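Local coordinates for beta-lactamase (Klebsiella pneumoniae, PDB 6HUH), which probably catalyses the hydrolysis of beta-lactam antibiotics to substituted beta-amino acids, as a class D serine beta-lactamase, at residues C26-G32 against K229-T235; C43-P49 against L151-E157; A58-D63 against T176-T180; P94-M98 against N182-Q186; Q215-F219 against F244-R250. One frame throughout, in Å; residues are numbered along the deposited sequence.

Interactions 1 and 5 belong to the central antiparallel sheet: the first pairs strand 26-30 with strand 228-238 through backbone bonds, the second lays helix 245-264 on the neighbouring strand 215-225, mostly through apolar contacts. Interactions 3 and 4 share helix 174-184 and lie among helices, buried and without polar bonds between their segments; they meet where Tyr62 touches Pro94 and Ile183. Interaction 2, partly buried, joins two loops by backbone bonds and a capped helix start. It is tied to interaction 1 by the Cys26-Cys43 disulfide and to interaction 5 through Pro48 and Trp218. The more open margins are in interactions 2 and 5, the latter also touching a bound sulfate.

Interaction 1 (C26-G32 against K229-T235); sequences CMLFADG and KLIFVHT
Cys26 O is gripped twice by the partner strand. Thr235 N reaches it in the carbonyl plane at 2.8 Å, while His234 ND1 donates to the same Cys26 O at 2.7 Å from well above that plane. The imidazole of His234 swings away from its own N (chi1 -177°), which presents one ring face to the end of Met27. The methionine chain bends at its last torsion (chi3 -60°), bringing CE over that face, 3.7 Å from the centroid of the His234 ring, a CH-pi contact. Leu28 and Val233 exchange a pair of backbone bonds, each 2.9 Å between N and O, joining antiparallel strands 26-30 and 228-238 in the sheet of the penicillin-recognising fold. On the face carrying Met27 and His234, CD1 of Phe29 packs against Phe232 CB at 3.7 Å; Ala30 CB meets Ile231 CB on the reverse face. Helix 245-264 packs on the aromatic face, where Glu252 engages His234 NE2. Pro155 and Ala159 of helix 155-166 approach the other.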
# COMPACT_ATOMS: atom_id res chain seq x y z
N CYS A 26 7.15 27.41 -6.84
CA CYS A 26 5.84 27.74 -7.43
C CYS A 26 4.63 26.97 -6.84
O CYS A 26 4.73 25.75 -6.69
CB CYS A 26 5.93 27.55 -8.95
SG CYS A 26 4.39 27.01 -9.72
N MET A 27 3.48 27.67 -6.55
CA MET A 27 2.22 27.01 -6.18
C MET A 27 1.10 27.39 -7.14
O MET A 27 0.58 28.50 -7.12
CB MET A 27 1.77 27.11 -4.73
CG MET A 27 1.07 25.80 -4.33
SD MET A 27 0.27 25.57 -2.72
CE MET A 27 1.71 25.82 -1.55
N LEU A 28 0.75 26.44 -7.99
CA LEU A 28 -0.27 26.58 -9.01
C LEU A 28 -1.52 25.75 -8.73
O LEU A 28 -1.41 24.55 -8.47
CB LEU A 28 0.35 26.12 -10.35
CG LEU A 28 -0.45 26.43 -11.62
CD1 LEU A 28 0.46 26.89 -12.71
CD2 LEU A 28 -1.31 25.25 -12.06
N PHE A 29 -2.70 26.37 -8.86
CA PHE A 29 -3.99 25.66 -8.74
C PHE A 29 -4.79 25.83 -10.04
O PHE A 29 -5.05 26.97 -10.47
CB PHE A 29 -4.81 26.10 -7.51
CG PHE A 29 -4.18 25.83 -6.17
CD1 PHE A 29 -4.21 24.56 -5.61
CD2 PHE A 29 -3.58 26.85 -5.44
CE1 PHE A 29 -3.62 24.31 -4.36
CE2 PHE A 29 -3.00 26.60 -4.19
CZ PHE A 29 -3.04 25.34 -3.65
N ALA A 30 -5.13 24.70 -10.69
CA ALA A 30 -5.89 24.69 -11.95
C ALA A 30 -7.25 23.99 -11.81
O ALA A 30 -7.45 23.23 -10.87
CB ALA A 30 -5.06 24.03 -13.05
N ASP A 31 -8.19 24.27 -12.74
CA ASP A 31 -9.52 23.65 -12.75
C ASP A 31 -9.50 22.25 -13.39
O ASP A 31 -8.42 21.69 -13.59
CB ASP A 31 -10.59 24.56 -13.39
CG ASP A 31 -10.30 25.04 -14.80
OD1 ASP A 31 -10.10 24.18 -15.70
OD2 ASP A 31 -10.38 26.27 -15.03
N GLY A 32 -10.69 21.72 -13.70
CA GLY A 32 -10.88 20.40 -14.31
C GLY A 32 -10.15 20.18 -15.62
O GLY A 32 -9.42 19.20 -15.76
N LYS A 229 -13.70 18.69 -9.76
CA LYS A 229 -12.29 18.25 -9.83
C LYS A 229 -11.37 19.48 -9.77
O LYS A 229 -11.79 20.57 -10.16
CB LYS A 229 -12.02 17.42 -11.09
CG LYS A 229 -12.44 15.97 -10.96
CD LYS A 229 -12.32 15.22 -12.28
CE LYS A 229 -13.03 13.88 -12.24
NZ LYS A 229 -12.21 12.82 -11.59
N LEU A 230 -10.13 19.32 -9.25
CA LEU A 230 -9.19 20.43 -9.10
C LEU A 230 -7.75 19.93 -9.20
O LEU A 230 -7.33 19.12 -8.37
CB LEU A 230 -9.43 21.11 -7.74
CG LEU A 230 -8.53 22.29 -7.34
CD1 LEU A 230 -9.35 23.50 -7.08
CD2 LEU A 230 -7.74 21.97 -6.08
N ILE A 231 -7.00 20.42 -10.20
CA ILE A 231 -5.58 20.10 -10.41
C ILE A 231 -4.76 21.02 -9.45
O ILE A 231 -5.25 22.08 -9.05
CB ILE A 231 -5.15 20.31 -11.89
CG1 ILE A 231 -6.10 19.65 -12.92
CG2 ILE A 231 -3.71 19.91 -12.11
CD1 ILE A 231 -6.28 18.22 -12.90
N PHE A 232 -3.53 20.61 -9.10
CA PHE A 232 -2.60 21.37 -8.27
C PHE A 232 -1.17 20.93 -8.58
O PHE A 232 -0.92 19.75 -8.80
CB PHE A 232 -2.92 21.26 -6.76
CG PHE A 232 -2.91 19.86 -6.21
CD1 PHE A 232 -1.71 19.21 -5.92
CD2 PHE A 232 -4.10 19.19 -5.97
CE1 PHE A 232 -1.70 17.88 -5.49
CE2 PHE A 232 -4.09 17.87 -5.47
CZ PHE A 232 -2.89 17.22 -5.26
N VAL A 233 -0.26 21.89 -8.66
CA VAL A 233 1.15 21.67 -8.97
C VAL A 233 1.94 22.55 -8.02
O VAL A 233 1.63 23.73 -7.87
CB VAL A 233 1.50 21.98 -10.46
CG1 VAL A 233 2.96 21.69 -10.76
CG2 VAL A 233 0.61 21.22 -11.44
N HIS A 234 2.95 21.97 -7.34
CA HIS A 234 3.79 22.75 -6.43
C HIS A 234 5.26 22.35 -6.49
O HIS A 234 5.56 21.16 -6.50
CB HIS A 234 3.25 22.71 -4.99
CG HIS A 234 4.00 23.54 -3.99
ND1 HIS A 234 4.24 24.88 -4.19
CD2 HIS A 234 4.50 23.19 -2.78
CE1 HIS A 234 4.89 25.30 -3.11
NE2 HIS A 234 5.07 24.31 -2.24
N THR A 235 6.16 23.34 -6.55
CA THR A 235 7.61 23.10 -6.55
C THR A 235 8.29 23.73 -5.36
O THR A 235 7.88 24.80 -4.91
CB THR A 235 8.30 23.52 -7.85
OG1 THR A 235 8.08 24.90 -8.04
CG2 THR A 235 7.84 22.71 -9.05

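Interaction 2 (C43-P49 against L151-E157); sequences CASQLPP and LAISPQE
Leu47 and Ile153 form an isolated antiparallel bridge between two loops, a hydrogen-bonded pair with no strand on either side. Leu47 N donates to Ile153 O at 2.8 Å, coming from above the carbonyl plane, and Ile153 N returns the bond to Leu47 O at 2.8 Å. Past the bridge the 151-157 segment turns into helix 155-166, where Ser154 and Glu157 form a capping box: Ser154 N gives its hydrogen to Glu157 OE1 at 2.9 Å, on the anti side of the carboxylate, whereas the return bond from Glu157 N to Ser154 OG is weak. The other loop adds to the helix start, because Cys43 O takes a bond from Gln156 N at 3.0 Å, with the donor nearly in line with the carbonyl bond. The ring of Pro155 lies against the same carbonyl, its CD 3.3 Å from Cys43 O. The Cys43-Cys26 disulfide fastens this loop to strand 26-30, next to the outermost strand 36-41. Ile153 has CG1 anti to the backbone N (chi1 -167°), which leaves CG2 between N and the carbonyl carbon to meet Pro49 CB at 3.7 Å; the Pro49 and Leu151 side chains cross at about a right angle, with Pro49 CG 4.0 Å from Leu151 CD2. Pro49 stands two residues before Ser51, the predicted acylated serine, and Pro48 O receives the indole N-H of Trp218.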
# COMPACT_ATOMS: atom_id res chain seq x y z
N CYS A 43 6.02 29.46 -12.52
CA CYS A 43 5.04 28.51 -13.05
C CYS A 43 5.21 28.17 -14.54
O CYS A 43 4.59 27.22 -14.99
CB CYS A 43 3.62 29.00 -12.75
SG CYS A 43 3.19 28.96 -10.97
N ALA A 44 6.07 28.92 -15.27
CA ALA A 44 6.31 28.76 -16.71
C ALA A 44 7.67 28.16 -17.09
O ALA A 44 7.82 27.69 -18.21
CB ALA A 44 6.10 30.07 -17.42
N SER A 45 8.64 28.15 -16.17
CA SER A 45 9.95 27.55 -16.45
C SER A 45 9.89 26.03 -16.45
O SER A 45 9.24 25.44 -15.59
CB SER A 45 11.00 28.03 -15.45
OG SER A 45 11.27 29.39 -15.68
N GLN A 46 10.60 25.42 -17.39
CA GLN A 46 10.67 23.96 -17.54
C GLN A 46 11.65 23.37 -16.53
O GLN A 46 12.79 23.85 -16.44
CB GLN A 46 11.09 23.58 -18.97
CG GLN A 46 10.14 24.03 -20.07
CD GLN A 46 10.28 23.18 -21.31
OE1 GLN A 46 9.32 22.52 -21.75
NE2 GLN A 46 11.47 23.17 -21.90
N LEU A 47 11.23 22.33 -15.80
CA LEU A 47 12.09 21.67 -14.82
C LEU A 47 12.10 20.14 -15.00
O LEU A 47 11.09 19.59 -15.49
CB LEU A 47 11.63 21.99 -13.39
CG LEU A 47 11.61 23.46 -12.95
CD1 LEU A 47 10.71 23.65 -11.75
CD2 LEU A 47 13.01 23.98 -12.70
N PRO A 48 13.16 19.40 -14.56
CA PRO A 48 13.12 17.93 -14.67
C PRO A 48 11.87 17.37 -13.98
O PRO A 48 11.56 17.83 -12.88
CB PRO A 48 14.42 17.48 -13.98
CG PRO A 48 14.86 18.64 -13.18
CD PRO A 48 14.43 19.84 -13.94
N PRO A 49 11.07 16.45 -14.58
CA PRO A 49 9.87 15.97 -13.88
C PRO A 49 10.17 15.03 -12.71
O PRO A 49 9.37 14.92 -11.79
CB PRO A 49 9.05 15.30 -14.98
CG PRO A 49 10.05 14.86 -15.99
CD PRO A 49 11.24 15.77 -15.88
N LEU A 151 14.47 15.41 -20.72
CA LEU A 151 13.08 15.76 -20.44
C LEU A 151 12.96 16.85 -19.36
O LEU A 151 13.74 16.88 -18.40
CB LEU A 151 12.25 14.50 -20.11
CG LEU A 151 10.71 14.62 -20.14
CD1 LEU A 151 10.17 15.01 -21.53
CD2 LEU A 151 10.08 13.33 -19.72
N ALA A 152 12.00 17.78 -19.58
CA ALA A 152 11.69 18.91 -18.72
C ALA A 152 10.23 19.36 -18.91
O ALA A 152 9.74 19.45 -20.04
CB ALA A 152 12.64 20.07 -19.00
N ILE A 153 9.54 19.60 -17.81
CA ILE A 153 8.16 20.06 -17.84
C ILE A 153 7.99 21.29 -16.92
O ILE A 153 8.61 21.37 -15.84
CB ILE A 153 7.14 18.91 -17.54
CG1 ILE A 153 5.67 19.33 -17.89
CG2 ILE A 153 7.27 18.36 -16.11
CD1 ILE A 153 4.72 18.16 -18.19
N SER A 154 7.20 22.27 -17.37
CA SER A 154 6.90 23.45 -16.59
C SER A 154 5.64 23.18 -15.71
O SER A 154 4.78 22.36 -16.10
CB SER A 154 6.73 24.66 -17.50
OG SER A 154 5.37 25.05 -17.59
N PRO A 155 5.52 23.81 -14.50
CA PRO A 155 4.33 23.55 -13.66
C PRO A 155 2.99 23.77 -14.39
O PRO A 155 2.02 23.05 -14.10
CB PRO A 155 4.52 24.49 -12.47
CG PRO A 155 6.00 24.68 -12.39
CD PRO A 155 6.45 24.73 -13.82
N GLN A 156 2.96 24.71 -15.37
CA GLN A 156 1.81 25.02 -16.22
C GLN A 156 1.48 23.82 -17.07
O GLN A 156 0.34 23.35 -17.06
CB GLN A 156 2.09 26.22 -17.14
CG GLN A 156 1.67 27.56 -16.59
CD GLN A 156 2.41 28.68 -17.28
OE1 GLN A 156 2.88 28.54 -18.43
NE2 GLN A 156 2.54 29.82 -16.60
N GLU A 157 2.49 23.32 -17.82
CA GLU A 157 2.39 22.16 -18.70
C GLU A 157 1.92 20.92 -17.94
O GLU A 157 1.05 20.22 -18.46
CB GLU A 157 3.72 21.87 -19.40
CG GLU A 157 4.15 22.91 -20.41
CD GLU A 157 5.55 22.70 -20.96
OE1 GLU A 157 6.44 22.27 -20.19
OE2 GLU A 157 5.77 23.00 -22.16

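Interaction 3 (A58-D63 against T176-T180); sequences ALMGYD and TLQHT
Tyr62 reaches from helix 56-64 across to helix 174-184, and its CB starts the contact by resting 3.7 Å from Thr176 CG2. Its ring, carried by CG anti to the carbonyl carbon (chi1 -75°), runs on past Thr180 to lie against His179. CD2, whose place is less sure, passes Thr180 OG1, while CE1 and CZ each lie 3.5 Å from His179 CB. That methylene sits over the ring centre, 3.5 Å from the centroid of the Tyr62 ring, in a CH-pi contact. The imidazole continues outward with its plane only 21° from that of the phenol, but slid so far aside that the rings barely overlap. At the tip, Tyr62 OH bonds to the backbone carbonyl of Asp69, and His179 ND1 bonds to the carboxylate of Glu70, the next residue. The segments 58-63 and 176-180 run at 130° to each other in the all-helical part of the transpeptidase-type fold. One turn earlier, Leu59 CD2 packs on Leu177 CD2 at 3.9 Å, and Ala58 CB touches Thr180 CG2. Thr180 OG1 turns inward to its own helix, donating at 2.7 Å to Thr176 O; its backbone N reaches that oxygen from the opposite face.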
# COMPACT_ATOMS: atom_id res chain seq x y z
N ALA A 58 2.55 5.25 -15.50
CA ALA A 58 1.44 4.40 -15.01
C ALA A 58 0.38 4.22 -16.10
O ALA A 58 -0.18 3.14 -16.22
CB ALA A 58 0.81 5.00 -13.77
N LEU A 59 0.13 5.28 -16.92
CA LEU A 59 -0.84 5.24 -18.02
C LEU A 59 -0.34 4.38 -19.18
O LEU A 59 -1.12 3.59 -19.72
CB LEU A 59 -1.16 6.65 -18.51
CG LEU A 59 -1.89 7.56 -17.55
CD1 LEU A 59 -1.58 9.01 -17.88
CD2 LEU A 59 -3.40 7.30 -17.58
N MET A 60 0.95 4.55 -19.57
CA MET A 60 1.62 3.79 -20.63
C MET A 60 1.54 2.32 -20.24
O MET A 60 1.01 1.51 -21.01
CB MET A 60 3.10 4.20 -20.78
CG MET A 60 3.31 5.59 -21.30
SD MET A 60 5.08 5.96 -21.52
CE MET A 60 5.06 7.75 -21.28
N GLY A 61 2.01 2.02 -19.03
CA GLY A 61 2.01 0.69 -18.43
C GLY A 61 0.66 0.00 -18.34
O GLY A 61 0.57 -1.20 -18.58
N TYR A 62 -0.40 0.74 -18.02
CA TYR A 62 -1.72 0.12 -17.99
C TYR A 62 -2.36 0.02 -19.36
O TYR A 62 -3.07 -0.94 -19.62
CB TYR A 62 -2.67 0.81 -17.01
CG TYR A 62 -2.34 0.48 -15.57
CD1 TYR A 62 -2.61 -0.78 -15.05
CD2 TYR A 62 -1.79 1.44 -14.73
CE1 TYR A 62 -2.30 -1.08 -13.72
CE2 TYR A 62 -1.47 1.15 -13.41
CZ TYR A 62 -1.73 -0.11 -12.91
OH TYR A 62 -1.42 -0.35 -11.60
N ASP A 63 -2.11 0.99 -20.24
CA ASP A 63 -2.67 0.99 -21.59
C ASP A 63 -2.10 -0.13 -22.45
O ASP A 63 -2.84 -0.76 -23.20
CB ASP A 63 -2.46 2.36 -22.26
CG ASP A 63 -3.22 2.52 -23.56
OD1 ASP A 63 -4.49 2.50 -23.52
OD2 ASP A 63 -2.55 2.69 -24.62
N THR A 176 -7.72 2.19 -17.16
CA THR A 176 -6.32 2.63 -17.12
C THR A 176 -6.25 3.82 -16.17
O THR A 176 -5.36 3.86 -15.32
CB THR A 176 -5.76 2.93 -18.54
OG1 THR A 176 -5.55 1.69 -19.23
CG2 THR A 176 -4.43 3.69 -18.50
N LEU A 177 -7.24 4.75 -16.26
CA LEU A 177 -7.34 5.95 -15.42
C LEU A 177 -7.62 5.56 -13.98
O LEU A 177 -7.09 6.21 -13.08
CB LEU A 177 -8.44 6.94 -15.89
CG LEU A 177 -8.30 7.64 -17.26
CD1 LEU A 177 -9.54 8.45 -17.57
CD2 LEU A 177 -7.06 8.53 -17.32
N GLN A 178 -8.47 4.52 -13.76
CA GLN A 178 -8.78 4.06 -12.42
C GLN A 178 -7.60 3.35 -11.76
O GLN A 178 -7.30 3.63 -10.61
CB GLN A 178 -10.07 3.24 -12.37
CG GLN A 178 -10.68 3.11 -10.96
CD GLN A 178 -11.34 4.37 -10.45
OE1 GLN A 178 -10.78 5.12 -9.63
NE2 GLN A 178 -12.58 4.61 -10.87
N HIS A 179 -6.89 2.47 -12.47
CA HIS A 179 -5.72 1.80 -11.90
C HIS A 179 -4.63 2.83 -11.54
O HIS A 179 -4.05 2.75 -10.45
CB HIS A 179 -5.17 0.76 -12.87
CG HIS A 179 -5.92 -0.53 -12.93
ND1 HIS A 179 -6.30 -1.20 -11.78
CD2 HIS A 179 -6.26 -1.29 -14.00
CE1 HIS A 179 -6.89 -2.32 -12.19
NE2 HIS A 179 -6.89 -2.41 -13.52
N THR A 180 -4.39 3.81 -12.43
CA THR A 180 -3.44 4.91 -12.24
C THR A 180 -3.82 5.73 -10.98
O THR A 180 -2.93 6.08 -10.20
CB THR A 180 -3.39 5.80 -13.50
OG1 THR A 180 -3.03 4.99 -14.65
CG2 THR A 180 -2.43 7.00 -13.35

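Interaction 4 (P94-M98 against N182-Q186); sequences PSRWM and NILRQ
Ile183, near the end of helix 174-184, is a knob in a hole formed by Pro94, Ser95, Trp97 and Met98 of helix 94-99, an apolar contact buried in the helical part of the fold. Its two branches divide the work. CG2 lies over the first turn of the other helix, 3.7 Å from Ser95 N, whereas CG1 stands between the backbone N and the carbonyl carbon (chi1 58°) and sends CD1 deeper, to 3.8 Å from Met98 CG. The same CD1 lies 4.1 Å from Pro94 CB and 4.3 Å from Trp97 CE3. Met98 crosses the knob obliquely; its chain folds at the second torsion (chi2 -56°), so that CE also meets Leu184 CD2, at 3.6 Å. Trp97 brings the site within about 8 Å, side chain to side chain, of Ser51, the predicted acylated serine. Helix 56-64 closes over the contact with Ala58 and Tyr62, helix 103-113 backs Pro94 and Trp97, and soon after Leu184 the chain runs on into strand 185-189, outermost in the sheet of this chain.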
# COMPACT_ATOMS: atom_id res chain seq x y z
N PRO A 94 3.08 -2.23 -8.69
CA PRO A 94 2.83 -0.84 -9.14
C PRO A 94 2.45 0.13 -8.01
O PRO A 94 2.65 1.33 -8.14
CB PRO A 94 1.71 -1.00 -10.17
CG PRO A 94 1.81 -2.41 -10.62
CD PRO A 94 2.17 -3.17 -9.39
N SER A 95 1.92 -0.40 -6.89
CA SER A 95 1.51 0.34 -5.69
C SER A 95 2.74 0.81 -4.89
O SER A 95 2.78 1.94 -4.40
CB SER A 95 0.60 -0.53 -4.82
OG SER A 95 0.08 0.17 -3.71
N ARG A 96 3.71 -0.09 -4.75
CA ARG A 96 4.99 0.09 -4.07
C ARG A 96 5.93 0.96 -4.94
O ARG A 96 6.78 1.66 -4.39
CB ARG A 96 5.61 -1.29 -3.77
CG ARG A 96 6.87 -1.23 -2.94
CD ARG A 96 7.34 -2.61 -2.53
NE ARG A 96 8.70 -2.57 -1.98
CZ ARG A 96 8.98 -2.42 -0.69
NH1 ARG A 96 8.00 -2.28 0.20
NH2 ARG A 96 10.24 -2.41 -0.28
N TRP A 97 5.76 0.91 -6.28
CA TRP A 97 6.51 1.67 -7.30
C TRP A 97 6.28 3.15 -7.10
O TRP A 97 7.23 3.91 -6.97
CB TRP A 97 5.97 1.26 -8.67
CG TRP A 97 6.48 2.02 -9.86
CD1 TRP A 97 7.78 2.32 -10.14
CD2 TRP A 97 5.73 2.36 -11.03
NE1 TRP A 97 7.88 2.91 -11.37
CE2 TRP A 97 6.63 2.95 -11.94
CE3 TRP A 97 4.37 2.30 -11.37
CZ2 TRP A 97 6.22 3.44 -13.19
CZ3 TRP A 97 3.96 2.79 -12.59
CH2 TRP A 97 4.88 3.34 -13.49
N MET A 98 5.00 3.54 -7.03
CA MET A 98 4.56 4.91 -6.83
C MET A 98 5.00 5.44 -5.48
O MET A 98 5.56 6.55 -5.41
CB MET A 98 3.03 5.01 -6.99
CG MET A 98 2.56 4.84 -8.41
SD MET A 98 3.34 6.03 -9.53
CE MET A 98 2.17 6.05 -10.81
N ASN A 182 -5.74 4.69 -8.34
CA ASN A 182 -5.59 3.82 -7.19
C ASN A 182 -4.16 3.81 -6.66
O ASN A 182 -3.95 4.20 -5.51
CB ASN A 182 -6.12 2.41 -7.48
CG ASN A 182 -7.64 2.31 -7.66
OD1 ASN A 182 -8.42 3.18 -7.26
ND2 ASN A 182 -8.10 1.21 -8.23
N ILE A 183 -3.18 3.45 -7.51
CA ILE A 183 -1.77 3.43 -7.11
C ILE A 183 -1.22 4.83 -6.70
O ILE A 183 -0.27 4.88 -5.92
CB ILE A 183 -0.85 2.71 -8.14
CG1 ILE A 183 -0.92 3.33 -9.54
CG2 ILE A 183 -1.18 1.25 -8.18
CD1 ILE A 183 0.16 2.82 -10.52
N LEU A 184 -1.88 5.94 -7.16
CA LEU A 184 -1.52 7.36 -6.89
C LEU A 184 -2.33 8.06 -5.76
O LEU A 184 -2.07 9.23 -5.47
CB LEU A 184 -1.67 8.23 -8.17
CG LEU A 184 -0.61 8.19 -9.26
CD1 LEU A 184 -1.03 9.03 -10.42
CD2 LEU A 184 0.72 8.67 -8.74
N ARG A 185 -3.33 7.37 -5.18
CA ARG A 185 -4.22 7.85 -4.11
C ARG A 185 -3.47 8.25 -2.84
O ARG A 185 -2.55 7.57 -2.41
CB ARG A 185 -5.31 6.82 -3.82
CG ARG A 185 -6.42 7.31 -2.91
CD ARG A 185 -7.73 7.53 -3.65
NE ARG A 185 -8.88 7.34 -2.77
CZ ARG A 185 -9.32 8.23 -1.88
NH1 ARG A 185 -8.70 9.40 -1.75
NH2 ARG A 185 -10.36 7.95 -1.11
N GLN A 186 -3.91 9.37 -2.25
CA GLN A 186 -3.38 10.05 -1.07
C GLN A 186 -4.49 10.17 0.03
O GLN A 186 -5.68 9.95 -0.27
CB GLN A 186 -2.91 11.46 -1.49
CG GLN A 186 -1.73 11.51 -2.46
CD GLN A 186 -0.42 11.20 -1.78
OE1 GLN A 186 -0.19 11.56 -0.63
NE2 GLN A 186 0.46 10.48 -2.49

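Interaction 5 (Q215-F219 against F244-R250); sequences QIGWF and FASLRAR. With SO4 (sulfate ion), chain C.
Gly217 and Ser246 mark the tight part: Gly217 CA lies 3.5 Å from Ser246 N, and the lack of a side chain lets helix 245-264 settle on strand 215-225, the axes of segments 215-219 and 245-250 coming within 5.9 Å. Ala249 CB packs a turn farther on, 3.9 Å from Phe219 CB. Phe219, its CG anti to the backbone N (chi1 -165°), offers a ring face to Arg250, whose CG sits over its centre, 4.0 Å from the centroid of the Phe219 ring, a CH-pi contact. This is the C-terminal helix of the penicillin-recognising fold packed against the central sheet. The polar hold at the helix start is slight: Gln215 OE1 takes a weak bond from Ala245 N at 3.3 Å, and the exposed Phe244 lies loosely, its ring edge toward that oxygen. Ser246 OG donates at 2.9 Å to O2 of a sulfate, probably from the crystallisation liquor; Ser101 and Thr198 also hold the ion. Trp218 points away from the helix, to the opposite face of the strand.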
# COMPACT_ATOMS: atom_id res chain seq x y z
N GLN A 215 17.74 21.47 -5.19
CA GLN A 215 16.75 20.41 -5.25
C GLN A 215 15.41 20.96 -5.71
O GLN A 215 15.02 22.05 -5.29
CB GLN A 215 16.60 19.83 -3.83
CG GLN A 215 16.66 18.31 -3.76
CD GLN A 215 16.36 17.81 -2.37
OE1 GLN A 215 15.40 17.07 -2.15
NE2 GLN A 215 17.17 18.20 -1.40
N ILE A 216 14.69 20.21 -6.57
CA ILE A 216 13.35 20.57 -7.01
C ILE A 216 12.39 19.55 -6.42
O ILE A 216 12.46 18.36 -6.75
CB ILE A 216 13.12 20.72 -8.54
CG1 ILE A 216 14.13 21.69 -9.18
CG2 ILE A 216 11.66 21.13 -8.84
CD1 ILE A 216 14.54 21.32 -10.57
N GLY A 217 11.53 20.02 -5.54
CA GLY A 217 10.51 19.19 -4.93
C GLY A 217 9.25 19.31 -5.74
O GLY A 217 8.95 20.39 -6.25
N TRP A 218 8.56 18.23 -5.95
CA TRP A 218 7.33 18.34 -6.72
C TRP A 218 6.19 17.66 -5.96
O TRP A 218 6.37 16.56 -5.46
CB TRP A 218 7.46 17.59 -8.06
CG TRP A 218 8.21 18.19 -9.21
CD1 TRP A 218 9.47 17.86 -9.61
CD2 TRP A 218 7.63 18.92 -10.31
NE1 TRP A 218 9.75 18.43 -10.83
CE2 TRP A 218 8.64 19.09 -11.28
CE3 TRP A 218 6.37 19.51 -10.53
CZ2 TRP A 218 8.44 19.84 -12.45
CZ3 TRP A 218 6.17 20.24 -11.69
CH2 TRP A 218 7.20 20.39 -12.63
N PHE A 219 5.02 18.28 -5.93
CA PHE A 219 3.79 17.65 -5.46
C PHE A 219 2.66 18.01 -6.41
O PHE A 219 2.11 19.11 -6.36
CB PHE A 219 3.44 17.83 -3.99
CG PHE A 219 2.37 16.82 -3.66
CD1 PHE A 219 2.64 15.45 -3.74
CD2 PHE A 219 1.08 17.22 -3.35
CE1 PHE A 219 1.64 14.51 -3.50
CE2 PHE A 219 0.09 16.27 -3.08
CZ PHE A 219 0.37 14.92 -3.17
N PHE A 244 13.35 16.85 3.03
CA PHE A 244 13.39 16.50 1.61
C PHE A 244 12.48 17.47 0.90
O PHE A 244 11.32 17.60 1.31
CB PHE A 244 12.87 15.07 1.36
CG PHE A 244 13.88 13.96 1.48
CD1 PHE A 244 14.96 13.87 0.60
CD2 PHE A 244 13.73 12.95 2.43
CE1 PHE A 244 15.87 12.81 0.68
CE2 PHE A 244 14.64 11.90 2.52
CZ PHE A 244 15.71 11.84 1.65
N ALA A 245 13.00 18.17 -0.13
CA ALA A 245 12.28 19.16 -0.95
C ALA A 245 10.85 18.77 -1.32
O ALA A 245 9.95 19.59 -1.13
CB ALA A 245 13.08 19.49 -2.19
N SER A 246 10.62 17.53 -1.83
CA SER A 246 9.30 17.02 -2.23
C SER A 246 8.33 16.75 -1.05
O SER A 246 7.11 16.80 -1.24
CB SER A 246 9.44 15.76 -3.07
OG SER A 246 10.07 14.74 -2.31
N LEU A 247 8.88 16.47 0.15
CA LEU A 247 8.06 16.22 1.34
C LEU A 247 7.57 17.56 1.96
O LEU A 247 6.56 17.60 2.65
CB LEU A 247 8.78 15.31 2.35
CG LEU A 247 9.47 14.06 1.79
CD1 LEU A 247 9.94 13.13 2.91
CD2 LEU A 247 8.59 13.28 0.79
N ARG A 248 8.28 18.65 1.65
CA ARG A 248 7.95 20.01 2.05
C ARG A 248 6.89 20.52 1.06
O ARG A 248 6.10 21.41 1.39
CB ARG A 248 9.21 20.89 1.98
CG ARG A 248 9.18 22.05 2.93
CD ARG A 248 10.31 23.04 2.69
NE ARG A 248 11.60 22.65 3.28
CZ ARG A 248 11.94 22.83 4.55
NH1 ARG A 248 11.09 23.41 5.40
NH2 ARG A 248 13.14 22.46 4.98
N ALA A 249 6.87 19.95 -0.15
CA ALA A 249 5.91 20.30 -1.20
C ALA A 249 4.55 19.69 -0.87
O ALA A 249 3.56 20.43 -0.82
CB ALA A 249 6.42 19.82 -2.57
N ARG A 250 4.52 18.36 -0.57
CA ARG A 250 3.35 17.56 -0.20
C ARG A 250 2.63 18.14 1.02
O ARG A 250 1.40 18.21 1.06
CB ARG A 250 3.78 16.11 0.07
CG ARG A 250 2.63 15.13 0.35
CD ARG A 250 3.09 13.68 0.46
NE ARG A 250 2.93 13.09 1.80
CZ ARG A 250 1.77 12.71 2.34
NH1 ARG A 250 0.64 12.87 1.67
NH2 ARG A 250 1.74 12.20 3.56
S SO4 C . 10.74 11.16 -4.41
O1 SO4 C . 11.81 10.21 -4.08
O2 SO4 C . 10.97 12.44 -3.74
O3 SO4 C . 10.74 11.38 -5.85
O4 SO4 C . 9.45 10.61 -4.00